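PDB 5O34: enoyl-CoA hydratase carB homologue, which probably acts as a crotonase-family lyase in the biosynthesis of the carbapenem antibiotic thienamycin. Local coordinates for residues A79-L84 against R91-Y96; T134-S139 against A257-G262; R196-R201 against D217-E222. One frame throughout, in Å; residues are numbered along the deposited sequence.

Contact 1 of 3, residues A79-L84 against R91-Y96; sequences ALMREL and RCVVLY
Leu84 and Val93 make the close part of this contact. Leu84, in the last turn of helix 71-86, sends its CD1 methyl between the two branches of Val93 on strand 92-96, lying 3.8 Å from Val93 CG1 and 4.0 Å from Val93 CG2. The valine can offer both methyls because CG1 stands anti to its backbone N (chi1 -176°), which leaves CG2 beside that N and turns the fork of the side chain to the helix. The two side chains meet at a slant, and one leucine methyl is all that enters the fork.

Met81, one turn earlier, fits more loosely. Its side chain starts off obliquely to the strand and then curls back, all three torsions being folded rather than extended, until the terminal methyl CE comes within 4.3 Å of Val93 CG1. The other side of the helix is different in character: Arg82 and Glu83 are exposed and do not touch the strand, while the three residues that touch are all buried.

Neighbouring strands complete the apolar layer. Leu84 also packs on Ala56 of strand 55-59 and on Cys48 of strand 47-50, while Cys92 and Val94, on the opposite face of strand 92-96, meet helix 229-242. With strands 55-59 and 92-96 parallel and helix 71-86 joining them, this is a beta-alpha-beta crossover within the core of the crotonase fold, with helix 71-86 on one face of the sheet and helix 229-242 on the other.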
ATOM      1  N   ALA A  79     -10.243  -8.493 -26.568  1.00 53.33           N
ATOM      2  CA  ALA A  79     -11.075  -9.581 -27.097  1.00 53.69           C
ATOM      3  C   ALA A  79     -10.468 -10.937 -26.745  1.00 58.86           C
ATOM      4  O   ALA A  79     -11.203 -11.824 -26.302  1.00 59.03           O
ATOM      5  CB  ALA A  79     -11.243  -9.443 -28.599  1.00 54.52           C
ATOM      6  N   LEU A  80      -9.121 -11.079 -26.866  1.00 56.07           N
ATOM      7  CA  LEU A  80      -8.414 -12.316 -26.502  1.00 55.88           C
ATOM      8  C   LEU A  80      -8.613 -12.652 -25.029  1.00 60.43           C
ATOM      9  O   LEU A  80      -9.005 -13.778 -24.711  1.00 59.91           O
ATOM     10  CB  LEU A  80      -6.923 -12.254 -26.855  1.00 56.13           C
ATOM     11  CG  LEU A  80      -6.061 -13.445 -26.379  1.00 61.49           C
ATOM     12  CD1 LEU A  80      -6.483 -14.761 -27.061  1.00 61.53           C
ATOM     13  CD2 LEU A  80      -4.575 -13.156 -26.571  1.00 62.86           C
ATOM     14  N   MET A  81      -8.411 -11.656 -24.139  1.00 57.48           N
ATOM     15  CA  MET A  81      -8.612 -11.817 -22.697  1.00 56.86           C
ATOM     16  C   MET A  81     -10.014 -12.321 -22.395  1.00 59.63           C
ATOM     17  O   MET A  81     -10.171 -13.204 -21.549  1.00 58.37           O
ATOM     18  CB  MET A  81      -8.315 -10.516 -21.926  1.00 59.31           C
ATOM     19  CG  MET A  81      -6.838 -10.120 -21.899  1.00 63.05           C
ATOM     20  SD  MET A  81      -5.627 -11.445 -21.600  1.00 67.52           S
ATOM     21  CE  MET A  81      -5.945 -11.807 -19.968  1.00 63.72           C
ATOM     22  N   ARG A  82     -11.025 -11.806 -23.130  1.00 58.47           N
ATOM     23  CA  ARG A  82     -12.416 -12.244 -22.977  1.00 59.38           C
ATOM     24  C   ARG A  82     -12.662 -13.647 -23.546  1.00 63.63           C
ATOM     25  O   ARG A  82     -13.413 -14.422 -22.941  1.00 62.72           O
ATOM     26  CB  ARG A  82     -13.397 -11.217 -23.534  1.00 61.70           C
ATOM     27  CG  ARG A  82     -13.646 -10.070 -22.545  1.00 76.78           C
ATOM     28  CD  ARG A  82     -14.609  -9.028 -23.079  1.00 91.25           C
ATOM     29  NE  ARG A  82     -14.239  -8.575 -24.423  1.00103.22           N
ATOM     30  CZ  ARG A  82     -14.208  -7.306 -24.813  1.00117.71           C
ATOM     31  NH1 ARG A  82     -14.516  -6.333 -23.961  1.00107.10           N
ATOM     32  NH2 ARG A  82     -13.854  -6.996 -26.054  1.00101.21           N
ATOM     33  N   GLU A  83     -11.983 -13.999 -24.658  1.00 61.31           N
ATOM     34  CA  GLU A  83     -12.061 -15.338 -25.259  1.00 61.78           C
ATOM     35  C   GLU A  83     -11.447 -16.361 -24.297  1.00 65.00           C
ATOM     36  O   GLU A  83     -12.025 -17.430 -24.075  1.00 64.46           O
ATOM     37  CB  GLU A  83     -11.332 -15.380 -26.614  1.00 63.73           C
ATOM     38  CG  GLU A  83     -12.069 -14.671 -27.742  1.00 78.07           C
ATOM     39  CD  GLU A  83     -11.289 -14.532 -29.039  1.00107.74           C
ATOM     40  OE1 GLU A  83     -11.094 -13.383 -29.498  1.00 99.27           O
ATOM     41  OE2 GLU A  83     -10.895 -15.574 -29.614  1.00111.16           O
ATOM     42  N   LEU A  84     -10.302 -15.999 -23.684  1.00 61.47           N
ATOM     43  CA  LEU A  84      -9.589 -16.843 -22.718  1.00 61.09           C
ATOM     44  C   LEU A  84     -10.373 -17.064 -21.420  1.00 64.69           C
ATOM     45  O   LEU A  84     -10.307 -18.156 -20.858  1.00 63.58           O
ATOM     46  CB  LEU A  84      -8.171 -16.308 -22.437  1.00 61.15           C
ATOM     47  CG  LEU A  84      -7.197 -16.257 -23.631  1.00 65.70           C
ATOM     48  CD1 LEU A  84      -5.874 -15.647 -23.230  1.00 65.72           C
ATOM     49  CD2 LEU A  84      -6.977 -17.635 -24.252  1.00 67.33           C
ATOM     50  N   ARG A  91      -6.784 -22.432 -17.695  1.00 64.25           N
ATOM     51  CA  ARG A  91      -6.748 -22.199 -16.249  1.00 63.25           C
ATOM     52  C   ARG A  91      -5.746 -21.108 -15.854  1.00 64.85           C
ATOM     53  O   ARG A  91      -5.908 -20.490 -14.801  1.00 64.75           O
ATOM     54  CB  ARG A  91      -6.538 -23.498 -15.466  1.00 63.02           C
ATOM     55  CG  ARG A  91      -7.853 -24.257 -15.270  1.00 69.31           C
ATOM     56  CD  ARG A  91      -7.719 -25.593 -14.539  1.00 75.04           C
ATOM     57  NE  ARG A  91      -6.714 -26.480 -15.129  1.00 83.00           N
ATOM     58  CZ  ARG A  91      -6.862 -27.161 -16.262  1.00 98.83           C
ATOM     59  NH1 ARG A  91      -7.978 -27.049 -16.975  1.00 90.56           N
ATOM     60  NH2 ARG A  91      -5.888 -27.942 -16.703  1.00 87.61           N
ATOM     61  N   CYS A  92      -4.753 -20.835 -16.723  1.00 59.66           N
ATOM     62  CA  CYS A  92      -3.756 -19.784 -16.524  1.00 58.96           C
ATOM     63  C   CYS A  92      -3.332 -19.171 -17.849  1.00 60.46           C
ATOM     64  O   CYS A  92      -3.249 -19.875 -18.854  1.00 60.35           O
ATOM     65  CB  CYS A  92      -2.552 -20.290 -15.732  1.00 59.64           C
ATOM     66  SG  CYS A  92      -1.563 -18.970 -14.963  1.00 63.60           S
ATOM     67  N   VAL A  93      -3.052 -17.854 -17.838  1.00 55.05           N
ATOM     68  CA  VAL A  93      -2.618 -17.065 -19.002  1.00 53.79           C
ATOM     69  C   VAL A  93      -1.201 -16.522 -18.756  1.00 59.41           C
ATOM     70  O   VAL A  93      -0.912 -16.047 -17.657  1.00 59.74           O
ATOM     71  CB  VAL A  93      -3.597 -15.895 -19.290  1.00 56.25           C
ATOM     72  CG1 VAL A  93      -3.211 -15.133 -20.548  1.00 55.41           C
ATOM     73  CG2 VAL A  93      -5.047 -16.372 -19.362  1.00 55.93           C
ATOM     74  N   VAL A  94      -0.327 -16.582 -19.783  1.00 56.33           N
ATOM     75  CA  VAL A  94       1.028 -16.048 -19.730  1.00 55.68           C
ATOM     76  C   VAL A  94       1.173 -15.020 -20.852  1.00 61.09           C
ATOM     77  O   VAL A  94       1.096 -15.380 -22.027  1.00 60.44           O
ATOM     78  CB  VAL A  94       2.140 -17.143 -19.787  1.00 59.06           C
ATOM     79  CG1 VAL A  94       3.544 -16.527 -19.769  1.00 58.38           C
ATOM     80  CG2 VAL A  94       1.989 -18.147 -18.651  1.00 58.89           C
ATOM     81  N   LEU A  95       1.352 -13.743 -20.482  1.00 59.36           N
ATOM     82  CA  LEU A  95       1.605 -12.630 -21.389  1.00 60.16           C
ATOM     83  C   LEU A  95       3.114 -12.515 -21.498  1.00 66.13           C
ATOM     84  O   LEU A  95       3.804 -12.403 -20.481  1.00 65.71           O
ATOM     85  CB  LEU A  95       1.016 -11.324 -20.849  1.00 60.57           C
ATOM     86  CG  LEU A  95      -0.260 -10.816 -21.502  1.00 65.99           C
ATOM     87  CD1 LEU A  95      -0.725  -9.540 -20.824  1.00 65.82           C
ATOM     88  CD2 LEU A  95      -0.067 -10.580 -23.007  1.00 69.63           C
ATOM     89  N   TYR A  96       3.629 -12.590 -22.726  1.00 64.96           N
ATOM     90  CA  TYR A  96       5.061 -12.614 -22.982  1.00 65.76           C
ATOM     91  C   TYR A  96       5.451 -11.680 -24.121  1.00 71.59           C
ATOM     92  O   TYR A  96       4.815 -11.679 -25.180  1.00 70.90           O
ATOM     93  CB  TYR A  96       5.452 -14.077 -23.243  1.00 67.71           C
ATOM     94  CG  TYR A  96       6.898 -14.362 -23.562  1.00 71.44           C
ATOM     95  CD1 TYR A  96       7.897 -14.132 -22.622  1.00 73.99           C
ATOM     96  CD2 TYR A  96       7.254 -14.997 -24.747  1.00 72.79           C
ATOM     97  CE1 TYR A  96       9.229 -14.435 -22.895  1.00 76.90           C
ATOM     98  CE2 TYR A  96       8.578 -15.321 -25.026  1.00 74.02           C
ATOM     99  CZ  TYR A  96       9.565 -15.039 -24.096  1.00 82.09           C
ATOM    100  OH  TYR A  96      10.876 -15.342 -24.372  1.00 82.97           O
TER

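Contact 2 of 3, residues T134-S139 against A257-G262; sequences TVAAIS and APFVAG
Ala136 is touched by two side chains of helix 252-273, and all the contacts between the segments are apolar. The aromatic one comes from Phe259. Its ring turns an edge to the alanine, so that Ala136 CB lies near the ring plane, 3.8 Å from Phe259 CD2 and 3.9 Å from Phe259 CE2. A first torsion of -178° carries the ring away from its own backbone N and out to this methyl.

The aliphatic contacts converge on one branch of Val260. Its CG2 lies 3.8 Å from Ala136 CB and equally close to the carbonyl carbon, Ala136 C, so the methyl rests against backbone as well as side chain. Ala137, which is exposed, adds a looser touch, its CB 4.0 Å from Val260 CG2. Small residues on helix 120-137 let the backbones come near: the CA atoms of Ala136 and Val260 are 6.3 Å apart.

Polar links lie just beyond. Arg252 donates to the carbonyls of Val135 and Ile138, and Asn256 to that of Ala136, tying the end of helix 120-137 and the residue after it to the first turns of helix 252-273. Phe259 also packs on Met189 and Ala192 and makes a cation-pi contact with Arg196 of the second subunit. The arrangement is a helix-helix packing in which the last modelled helix of a crotonase-fold subunit lies against its core and reaches the trimer interface.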
ATOM      1  N   THR A 134     -10.425  -5.285 -18.352  1.00 50.75           N
ATOM      2  CA  THR A 134     -10.651  -6.700 -18.698  1.00 50.67           C
ATOM      3  C   THR A 134      -9.510  -7.587 -18.132  1.00 53.74           C
ATOM      4  O   THR A 134      -9.809  -8.557 -17.430  1.00 54.12           O
ATOM      5  CB  THR A 134     -10.959  -6.909 -20.209  1.00 64.28           C
ATOM      6  OG1 THR A 134     -11.452  -8.232 -20.415  1.00 68.23           O
ATOM      7  CG2 THR A 134      -9.754  -6.714 -21.104  1.00 66.93           C
ATOM      8  N   VAL A 135      -8.228  -7.218 -18.364  1.00 49.48           N
ATOM      9  CA  VAL A 135      -7.058  -7.956 -17.857  1.00 49.16           C
ATOM     10  C   VAL A 135      -7.182  -8.193 -16.334  1.00 53.60           C
ATOM     11  O   VAL A 135      -6.894  -9.293 -15.863  1.00 53.62           O
ATOM     12  CB  VAL A 135      -5.716  -7.268 -18.242  1.00 52.73           C
ATOM     13  CG1 VAL A 135      -4.514  -7.955 -17.585  1.00 52.36           C
ATOM     14  CG2 VAL A 135      -5.536  -7.232 -19.757  1.00 52.29           C
ATOM     15  N   ALA A 136      -7.660  -7.176 -15.590  1.00 49.21           N
ATOM     16  CA  ALA A 136      -7.859  -7.218 -14.141  1.00 48.57           C
ATOM     17  C   ALA A 136      -9.196  -7.844 -13.706  1.00 52.48           C
ATOM     18  O   ALA A 136      -9.275  -8.366 -12.589  1.00 50.71           O
ATOM     19  CB  ALA A 136      -7.728  -5.817 -13.563  1.00 49.16           C
ATOM     20  N   ALA A 137     -10.241  -7.803 -14.566  1.00 50.09           N
ATOM     21  CA  ALA A 137     -11.560  -8.350 -14.190  1.00 50.20           C
ATOM     22  C   ALA A 137     -11.822  -9.818 -14.589  1.00 54.65           C
ATOM     23  O   ALA A 137     -12.746 -10.409 -14.029  1.00 54.92           O
ATOM     24  CB  ALA A 137     -12.686  -7.464 -14.701  1.00 50.66           C
ATOM     25  N   ILE A 138     -11.032 -10.415 -15.512  1.00 51.29           N
ATOM     26  CA  ILE A 138     -11.238 -11.826 -15.912  1.00 51.91           C
ATOM     27  C   ILE A 138     -10.996 -12.776 -14.722  1.00 57.82           C
ATOM     28  O   ILE A 138     -10.266 -12.419 -13.795  1.00 58.56           O
ATOM     29  CB  ILE A 138     -10.476 -12.274 -17.204  1.00 55.25           C
ATOM     30  CG1 ILE A 138      -8.931 -12.213 -17.059  1.00 56.18           C
ATOM     31  CG2 ILE A 138     -10.953 -11.502 -18.448  1.00 55.40           C
ATOM     32  CD1 ILE A 138      -8.208 -13.371 -17.813  1.00 63.83           C
ATOM     33  N   SER A 139     -11.650 -13.949 -14.719  1.00 54.16           N
ATOM     34  CA  SER A 139     -11.541 -14.912 -13.622  1.00 54.03           C
ATOM     35  C   SER A 139     -10.223 -15.727 -13.616  1.00 56.84           C
ATOM     36  O   SER A 139      -9.898 -16.343 -12.599  1.00 55.51           O
ATOM     37  CB  SER A 139     -12.758 -15.834 -13.597  1.00 58.20           C
ATOM     38  OG  SER A 139     -12.653 -16.865 -14.566  1.00 68.38           O
ATOM     39  N   ALA A 257     -11.711  -6.614  -7.634  1.00 46.71           N
ATOM     40  CA  ALA A 257     -12.840  -5.667  -7.765  1.00 46.53           C
ATOM     41  C   ALA A 257     -12.507  -4.204  -7.345  1.00 51.31           C
ATOM     42  O   ALA A 257     -12.744  -3.311  -8.163  1.00 52.02           O
ATOM     43  CB  ALA A 257     -14.072  -6.182  -7.033  1.00 47.11           C
ATOM     44  N   PRO A 258     -11.902  -3.914  -6.158  1.00 48.29           N
ATOM     45  CA  PRO A 258     -11.534  -2.512  -5.854  1.00 47.88           C
ATOM     46  C   PRO A 258     -10.574  -1.890  -6.889  1.00 52.80           C
ATOM     47  O   PRO A 258     -10.744  -0.718  -7.255  1.00 52.62           O
ATOM     48  CB  PRO A 258     -10.882  -2.610  -4.467  1.00 49.24           C
ATOM     49  CG  PRO A 258     -11.405  -3.892  -3.883  1.00 53.33           C
ATOM     50  CD  PRO A 258     -11.522  -4.817  -5.042  1.00 49.22           C
ATOM     51  N   PHE A 259      -9.599  -2.691  -7.400  1.00 48.37           N
ATOM     52  CA  PHE A 259      -8.624  -2.277  -8.419  1.00 48.05           C
ATOM     53  C   PHE A 259      -9.319  -1.958  -9.751  1.00 49.71           C
ATOM     54  O   PHE A 259      -9.010  -0.942 -10.389  1.00 48.87           O
ATOM     55  CB  PHE A 259      -7.523  -3.347  -8.579  1.00 50.76           C
ATOM     56  CG  PHE A 259      -6.434  -3.007  -9.570  1.00 53.65           C
ATOM     57  CD1 PHE A 259      -5.381  -2.172  -9.213  1.00 58.07           C
ATOM     58  CD2 PHE A 259      -6.449  -3.539 -10.854  1.00 56.98           C
ATOM     59  CE1 PHE A 259      -4.379  -1.850 -10.132  1.00 59.99           C
ATOM     60  CE2 PHE A 259      -5.442  -3.222 -11.773  1.00 61.04           C
ATOM     61  CZ  PHE A 259      -4.414  -2.376 -11.409  1.00 59.64           C
ATOM     62  N   VAL A 260     -10.294  -2.800 -10.141  1.00 45.72           N
ATOM     63  CA  VAL A 260     -11.097  -2.607 -11.358  1.00 45.80           C
ATOM     64  C   VAL A 260     -11.940  -1.311 -11.225  1.00 50.26           C
ATOM     65  O   VAL A 260     -11.994  -0.520 -12.172  1.00 50.29           O
ATOM     66  CB  VAL A 260     -11.973  -3.855 -11.677  1.00 49.22           C
ATOM     67  CG1 VAL A 260     -12.932  -3.592 -12.838  1.00 48.24           C
ATOM     68  CG2 VAL A 260     -11.108  -5.088 -11.960  1.00 48.96           C
ATOM     69  N   ALA A 261     -12.552  -1.088 -10.038  1.00 46.49           N
ATOM     70  CA  ALA A 261     -13.366   0.104  -9.747  1.00 46.49           C
ATOM     71  C   ALA A 261     -12.510   1.380  -9.834  1.00 50.39           C
ATOM     72  O   ALA A 261     -12.978   2.409 -10.332  1.00 49.58           O
ATOM     73  CB  ALA A 261     -13.991  -0.012  -8.363  1.00 46.96           C
ATOM     74  N   GLY A 262     -11.258   1.270  -9.382  1.00 46.34           N
ATOM     75  CA  GLY A 262     -10.283   2.346  -9.412  1.00 46.00           C
ATOM     76  C   GLY A 262      -9.962   2.784 -10.824  1.00 51.15           C
ATOM     77  O   GLY A 262      -9.938   3.984 -11.103  1.00 51.34           O
TER

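Contact 3 of 3, residues R196-R201 against D217-E222; sequences RTVMQR and DGLLHE
Val198 lies against the side chain of Asp217, its CG2 methyl 3.6 Å from Asp217 CG and 3.7 Å from Asp217 CB. An apolar branch thus rests on the root of a carboxylate. The other branch is turned to the loop: Val198 CG1 and Leu219 CD1 meet tip to tip at 4.1 Å. This division follows from a chi1 of 173° at Val198, which points CG1 away from the backbone N and leaves CG2 beside it.

One turn further along the helix, Arg201 NH1 forms a long salt bridge of 3.6 Å with Asp217 OD2. The arginine chain bends at chi3 (60°), and its guanidinium plane stands 89° from the carboxylate plane, so the ion pair is not the flat, two-pronged kind. OD2 has a firmer partner in Trp209 NE1, which donates a hydrogen bond and would help fix the rotation of the carboxylate.

Further out, Gly218 ends helix 211-217 with positive phi in a Schellman motif, and the turn swings Leu219 back to Val198. The same residues lie at the trimer interface: Gly218 O accepts from Thr197 OG1 of the second subunit, and Arg201 NH1 of that subunit binds His221 O.

Helix 196-205 therefore packs against the end of helix 211-217 and the loop leading to strand 222-224, with helix 184-194 meeting Leu219 through Leu190 and Ala194, and strand 209-210 contributing Trp209.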
ATOM      1  N   ARG A 196       2.553   4.247  -2.760  1.00 46.38           N
ATOM      2  CA  ARG A 196       2.580   5.679  -3.010  1.00 45.47           C
ATOM      3  C   ARG A 196       3.997   6.266  -3.203  1.00 46.77           C
ATOM      4  O   ARG A 196       4.217   6.997  -4.163  1.00 46.33           O
ATOM      5  CB  ARG A 196       1.817   6.374  -1.867  1.00 45.90           C
ATOM      6  CG  ARG A 196       1.519   7.823  -2.088  1.00 56.32           C
ATOM      7  CD  ARG A 196       0.414   8.297  -1.158  1.00 65.98           C
ATOM      8  NE  ARG A 196       0.246   9.747  -1.235  1.00 71.09           N
ATOM      9  CZ  ARG A 196      -0.481  10.380  -2.150  1.00 75.35           C
ATOM     10  NH1 ARG A 196      -1.135   9.696  -3.082  1.00 60.17           N
ATOM     11  NH2 ARG A 196      -0.559  11.701  -2.140  1.00 64.55           N
ATOM     12  N   THR A 197       4.930   5.955  -2.293  1.00 41.81           N
ATOM     13  CA  THR A 197       6.320   6.429  -2.291  1.00 41.33           C
ATOM     14  C   THR A 197       7.050   6.037  -3.590  1.00 46.34           C
ATOM     15  O   THR A 197       7.629   6.912  -4.245  1.00 45.94           O
ATOM     16  CB  THR A 197       7.026   5.911  -1.025  1.00 46.57           C
ATOM     17  OG1 THR A 197       6.306   6.378   0.103  1.00 49.93           O
ATOM     18  CG2 THR A 197       8.469   6.360  -0.913  1.00 43.22           C
ATOM     19  N   VAL A 198       7.003   4.734  -3.963  1.00 42.38           N
ATOM     20  CA  VAL A 198       7.626   4.224  -5.184  1.00 42.16           C
ATOM     21  C   VAL A 198       6.959   4.853  -6.401  1.00 44.86           C
ATOM     22  O   VAL A 198       7.659   5.327  -7.293  1.00 44.26           O
ATOM     23  CB  VAL A 198       7.697   2.676  -5.236  1.00 45.80           C
ATOM     24  CG1 VAL A 198       8.184   2.182  -6.600  1.00 45.50           C
ATOM     25  CG2 VAL A 198       8.618   2.154  -4.133  1.00 45.07           C
ATOM     26  N   MET A 199       5.625   4.948  -6.393  1.00 40.75           N
ATOM     27  CA  MET A 199       4.883   5.599  -7.468  1.00 40.44           C
ATOM     28  C   MET A 199       5.430   7.025  -7.702  1.00 44.93           C
ATOM     29  O   MET A 199       5.795   7.375  -8.832  1.00 45.14           O
ATOM     30  CB  MET A 199       3.389   5.641  -7.114  1.00 42.52           C
ATOM     31  CG  MET A 199       2.519   6.338  -8.163  1.00 46.02           C
ATOM     32  SD  MET A 199       2.278   8.118  -7.907  1.00 50.50           S
ATOM     33  CE  MET A 199       1.305   8.127  -6.348  1.00 45.79           C
ATOM     34  N   GLN A 200       5.501   7.824  -6.617  1.00 41.11           N
ATOM     35  CA  GLN A 200       5.949   9.221  -6.621  1.00 39.68           C
ATOM     36  C   GLN A 200       7.383   9.365  -7.064  1.00 44.24           C
ATOM     37  O   GLN A 200       7.688  10.271  -7.837  1.00 44.20           O
ATOM     38  CB  GLN A 200       5.736   9.852  -5.255  1.00 39.96           C
ATOM     39  CG  GLN A 200       4.274  10.196  -4.988  1.00 38.48           C
ATOM     40  CD  GLN A 200       3.953  10.412  -3.524  1.00 50.58           C
ATOM     41  OE1 GLN A 200       4.633   9.931  -2.605  1.00 48.52           O
ATOM     42  NE2 GLN A 200       2.863  11.092  -3.272  1.00 38.70           N
ATOM     43  N   ARG A 201       8.253   8.448  -6.623  1.00 41.83           N
ATOM     44  CA  ARG A 201       9.658   8.437  -7.015  1.00 42.67           C
ATOM     45  C   ARG A 201       9.753   8.186  -8.536  1.00 49.18           C
ATOM     46  O   ARG A 201      10.469   8.908  -9.226  1.00 49.95           O
ATOM     47  CB  ARG A 201      10.426   7.351  -6.249  1.00 41.67           C
ATOM     48  CG  ARG A 201      10.711   7.655  -4.786  1.00 47.65           C
ATOM     49  CD  ARG A 201      11.372   6.471  -4.090  1.00 56.41           C
ATOM     50  NE  ARG A 201      12.647   6.103  -4.723  1.00 65.96           N
ATOM     51  CZ  ARG A 201      13.159   4.871  -4.744  1.00 76.11           C
ATOM     52  NH1 ARG A 201      12.516   3.865  -4.161  1.00 63.92           N
ATOM     53  NH2 ARG A 201      14.315   4.637  -5.354  1.00 58.18           N
ATOM     54  N   ASP A 217      10.865  -3.221  -4.373  1.00 50.03           N
ATOM     55  CA  ASP A 217       9.766  -2.258  -4.323  1.00 48.66           C
ATOM     56  C   ASP A 217       8.366  -2.826  -4.634  1.00 51.25           C
ATOM     57  O   ASP A 217       7.380  -2.145  -4.353  1.00 52.96           O
ATOM     58  CB  ASP A 217      10.093  -1.052  -5.218  1.00 50.38           C
ATOM     59  CG  ASP A 217      11.272  -0.223  -4.695  1.00 62.79           C
ATOM     60  OD1 ASP A 217      11.566  -0.302  -3.481  1.00 64.68           O
ATOM     61  OD2 ASP A 217      11.876   0.530  -5.489  1.00 67.17           O
ATOM     62  N   GLY A 218       8.274  -4.063  -5.120  1.00 46.72           N
ATOM     63  CA  GLY A 218       6.990  -4.702  -5.427  1.00 46.10           C
ATOM     64  C   GLY A 218       6.503  -4.547  -6.858  1.00 50.98           C
ATOM     65  O   GLY A 218       5.359  -4.869  -7.160  1.00 51.55           O
ATOM     66  N   LEU A 219       7.354  -4.065  -7.756  1.00 47.51           N
ATOM     67  CA  LEU A 219       7.016  -3.917  -9.168  1.00 47.16           C
ATOM     68  C   LEU A 219       7.156  -5.238  -9.928  1.00 51.08           C
ATOM     69  O   LEU A 219       6.513  -5.432 -10.960  1.00 51.16           O
ATOM     70  CB  LEU A 219       7.849  -2.811  -9.794  1.00 47.27           C
ATOM     71  CG  LEU A 219       7.596  -1.410  -9.239  1.00 52.02           C
ATOM     72  CD1 LEU A 219       8.678  -0.468  -9.674  1.00 52.68           C
ATOM     73  CD2 LEU A 219       6.240  -0.899  -9.654  1.00 53.79           C
ATOM     74  N   LEU A 220       8.000  -6.146  -9.403  1.00 47.23           N
ATOM     75  CA  LEU A 220       8.179  -7.521  -9.881  1.00 45.77           C
ATOM     76  C   LEU A 220       7.883  -8.435  -8.709  1.00 47.24           C
ATOM     77  O   LEU A 220       8.215  -8.103  -7.572  1.00 45.22           O
ATOM     78  CB  LEU A 220       9.602  -7.796 -10.401  1.00 45.76           C
ATOM     79  CG  LEU A 220      10.054  -7.067 -11.673  1.00 50.48           C
ATOM     80  CD1 LEU A 220      11.475  -7.436 -12.012  1.00 50.84           C
ATOM     81  CD2 LEU A 220       9.133  -7.339 -12.864  1.00 50.42           C
ATOM     82  N   HIS A 221       7.204  -9.557  -8.972  1.00 44.67           N
ATOM     83  CA  HIS A 221       6.885 -10.544  -7.943  1.00 44.60           C
ATOM     84  C   HIS A 221       8.085 -11.465  -7.785  1.00 50.86           C
ATOM     85  O   HIS A 221       8.294 -12.044  -6.722  1.00 49.73           O
ATOM     86  CB  HIS A 221       5.656 -11.371  -8.348  1.00 44.71           C
ATOM     87  CG  HIS A 221       4.369 -10.605  -8.328  1.00 47.11           C
ATOM     88  ND1 HIS A 221       4.138  -9.544  -9.194  1.00 48.38           N
ATOM     89  CD2 HIS A 221       3.271 -10.786  -7.563  1.00 47.82           C
ATOM     90  CE1 HIS A 221       2.923  -9.107  -8.915  1.00 47.48           C
ATOM     91  NE2 HIS A 221       2.361  -9.825  -7.946  1.00 47.80           N
ATOM     92  N   GLU A 222       8.863 -11.617  -8.870  1.00 50.13           N
ATOM     93  CA  GLU A 222      10.009 -12.510  -8.914  1.00 51.27           C
ATOM     94  C   GLU A 222      10.957 -12.116 -10.034  1.00 56.04           C
ATOM     95  O   GLU A 222      10.535 -11.562 -11.053  1.00 56.48           O
ATOM     96  CB  GLU A 222       9.523 -13.961  -9.100  1.00 53.11           C
ATOM     97  CG  GLU A 222      10.607 -15.034  -9.044  1.00 64.43           C
ATOM     98  CD  GLU A 222      10.158 -16.445  -9.382  1.00 81.43           C
ATOM     99  OE1 GLU A 222       8.951 -16.744  -9.247  1.00 69.59           O
ATOM    100  OE2 GLU A 222      11.030 -17.269  -9.741  1.00 84.94           O
TER

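Overall arrangement
The contacts run from the sheet out to the trimer interface. Contact 1 closes first along the chain; contact 2 then joins helix 120-137 to the last modelled helix, 252-273, and contact 3 falls inside the long loop it closes. Contacts 1 and 2 have centres 14 Å apart and touch directly, Met81 CG meeting Val135 CG2 at 3.8 Å, so helices 71-86 and 120-137 pack as neighbours. Contact 3 lies about 25 Å from contact 1 and 20 Å from contact 2, centre to centre, touching neither. Between subunits, however, segments of contacts 2 and 3 meet across the trimer interface.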